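Long-range contact in 2',5'-phosphodiesterase 12 (Homo sapiens, PDB 4ZKF), which belongs to the endonuclease/exonuclease/phosphatase family, joining a magnesium-binding domain of that fold to an N-terminal domain of the E-set clan: residues A54-A59 with I95-K100. Residues are numbered along the deposited sequence; the frame is centred on the assembly and turned at random.
Sequences AKPGAA and IGLRLK
A single hydrogen bond joins R98 to A59 directly: NH2 of R98 gives a proton to O of A59 at 2.8 Å, with an N-H...O angle of 151°. The carbonyl oxygen meets the guanidinium at its edge, near the plane, while the donor is tilted 34° from the carbonyl plane of A59. A bend at chi3 (-64°) brings the guanidinium up to the carbonyl of A59, and CB of A59 packs 3.4 Å from the same NH2. Water probably adds a second, indirect link. One molecule accepts from NE of R98 and also lies 3.0 Å from O of A59; another bridges N of G57 and O of G96. NH1 of R98 forms a salt bridge with E118 and a hydrogen bond to O of S119, and E53 ties the two segments together by taking N of A59 and N of R98 on its two carboxylate oxygens. In the E-set N-terminal domain, the contact thus fastens the loop after strand 47-53 to the lead-in of the neighbouring antiparallel strand 99-104. That loop reverses through a type II turn, K55 to A58, closed by A58 N to K55 O. The apolar pair lies at this turn: CD2 of L97 sits 3.6 Å from CD of P56. The same methyl lies against the K55-P56 peptide bond, 3.5 Å from C of K55. Separately, CB of P56 makes a van der Waals contact with O of G96 at 3.7 Å.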
loop_
_atom_site.group_PDB
_atom_site.type_symbol
_atom_site.label_atom_id
_atom_site.label_comp_id
_atom_site.label_asym_id
_atom_site.label_seq_id
_atom_site.Cartn_x
_atom_site.Cartn_y
_atom_site.Cartn_z
ATOM N N ALA A 54 -14.598 -19.692 -25.199
ATOM C CA ALA A 54 -15.069 -21.061 -25.369
ATOM C C ALA A 54 -13.900 -22.045 -25.434
ATOM O O ALA A 54 -13.952 -23.136 -24.865
ATOM C CB ALA A 54 -15.923 -21.166 -26.613
ATOM N N LYS A 55 -12.849 -21.645 -26.137
ATOM C CA LYS A 55 -11.591 -22.378 -26.147
ATOM C C LYS A 55 -10.535 -21.416 -26.676
ATOM O O LYS A 55 -10.886 -20.352 -27.185
ATOM C CB LYS A 55 -11.705 -23.656 -26.990
ATOM C CG LYS A 55 -12.007 -23.427 -28.447
ATOM C CD LYS A 55 -12.051 -24.757 -29.182
ATOM C CE LYS A 55 -10.974 -24.833 -30.247
ATOM N NZ LYS A 55 -11.005 -26.148 -30.947
ATOM N N PRO A 56 -9.240 -21.753 -26.534
ATOM C CA PRO A 56 -8.220 -20.772 -26.915
ATOM C C PRO A 56 -8.334 -20.286 -28.363
ATOM O O PRO A 56 -8.416 -21.088 -29.296
ATOM C CB PRO A 56 -6.916 -21.534 -26.691
ATOM C CG PRO A 56 -7.247 -22.477 -25.566
ATOM C CD PRO A 56 -8.641 -22.930 -25.875
ATOM N N GLY A 57 -8.367 -18.968 -28.530
ATOM C CA GLY A 57 -8.455 -18.355 -29.843
ATOM C C GLY A 57 -9.859 -18.264 -30.414
ATOM O O GLY A 57 -10.056 -17.712 -31.494
ATOM N N ALA A 58 -10.844 -18.798 -29.699
ATOM C CA ALA A 58 -12.201 -18.879 -30.234
ATOM C C ALA A 58 -12.835 -17.508 -30.473
ATOM O O ALA A 58 -13.714 -17.368 -31.328
ATOM C CB ALA A 58 -13.082 -19.700 -29.312
ATOM N N ALA A 59 -12.391 -16.498 -29.726
ATOM C CA ALA A 59 -13.015 -15.187 -29.795
ATOM C C ALA A 59 -12.140 -14.231 -30.584
ATOM O O ALA A 59 -11.285 -13.546 -30.024
ATOM C CB ALA A 59 -13.290 -14.638 -28.377
ATOM N N ILE A 95 -6.398 -21.517 -18.382
ATOM C CA ILE A 95 -5.166 -21.112 -19.051
ATOM C C ILE A 95 -5.332 -21.080 -20.577
ATOM O O ILE A 95 -5.872 -22.014 -21.184
ATOM C CB ILE A 95 -4.006 -22.035 -18.657
ATOM C CG1 ILE A 95 -3.650 -21.781 -17.190
ATOM C CG2 ILE A 95 -2.795 -21.780 -19.539
ATOM C CD1 ILE A 95 -2.639 -22.758 -16.599
ATOM N N GLY A 96 -4.891 -19.983 -21.181
ATOM C CA GLY A 96 -4.983 -19.807 -22.619
ATOM C C GLY A 96 -6.215 -19.063 -23.097
ATOM O O GLY A 96 -6.325 -18.757 -24.288
ATOM N N LEU A 97 -7.123 -18.745 -22.173
ATOM C CA LEU A 97 -8.389 -18.094 -22.510
ATOM C C LEU A 97 -8.443 -16.618 -22.128
ATOM O O LEU A 97 -7.915 -16.220 -21.090
ATOM C CB LEU A 97 -9.554 -18.790 -21.806
ATOM C CG LEU A 97 -9.655 -20.304 -21.870
ATOM C CD1 LEU A 97 -10.764 -20.753 -20.951
ATOM C CD2 LEU A 97 -9.905 -20.732 -23.304
ATOM N N ARG A 98 -9.127 -15.821 -22.946
ATOM C CA ARG A 98 -9.467 -14.464 -22.545
ATOM C C ARG A 98 -10.720 -14.503 -21.676
ATOM O O ARG A 98 -11.433 -15.515 -21.643
ATOM C CB ARG A 98 -9.662 -13.561 -23.769
ATOM C CG ARG A 98 -8.374 -13.411 -24.594
ATOM C CD ARG A 98 -8.455 -12.252 -25.574
ATOM N NE ARG A 98 -9.479 -12.450 -26.595
ATOM C CZ ARG A 98 -10.499 -11.625 -26.799
ATOM N NH1 ARG A 98 -10.631 -10.536 -26.057
ATOM N NH2 ARG A 98 -11.382 -11.878 -27.761
ATOM N N LEU A 99 -10.957 -13.409 -20.945
ATOM C CA LEU A 99 -12.124 -13.274 -20.075
ATOM C C LEU A 99 -12.976 -12.096 -20.510
ATOM O O LEU A 99 -12.480 -11.147 -21.120
ATOM C CB LEU A 99 -11.705 -13.063 -18.618
ATOM C CG LEU A 99 -10.784 -14.118 -18.005
ATOM C CD1 LEU A 99 -10.474 -13.734 -16.553
ATOM C CD2 LEU A 99 -11.432 -15.499 -18.074
ATOM N N LYS A 100 -14.257 -12.152 -20.167
ATOM C CA LYS A 100 -15.162 -11.045 -20.451
ATOM C C LYS A 100 -16.004 -10.779 -19.214
ATOM O O LYS A 100 -16.488 -11.716 -18.580
ATOM C CB LYS A 100 -16.051 -11.364 -21.658
ATOM C CG LYS A 100 -17.057 -10.277 -21.973
ATOM C CD LYS A 100 -17.715 -10.514 -23.324
ATOM C CE LYS A 100 -18.820 -11.552 -23.248
ATOM N NZ LYS A 100 -19.735 -11.468 -24.442
HETATM O O HOH W 1 -7.384 -17.250 -26.388
HETATM O O HOH W 2 -8.921 -14.611 -28.422
#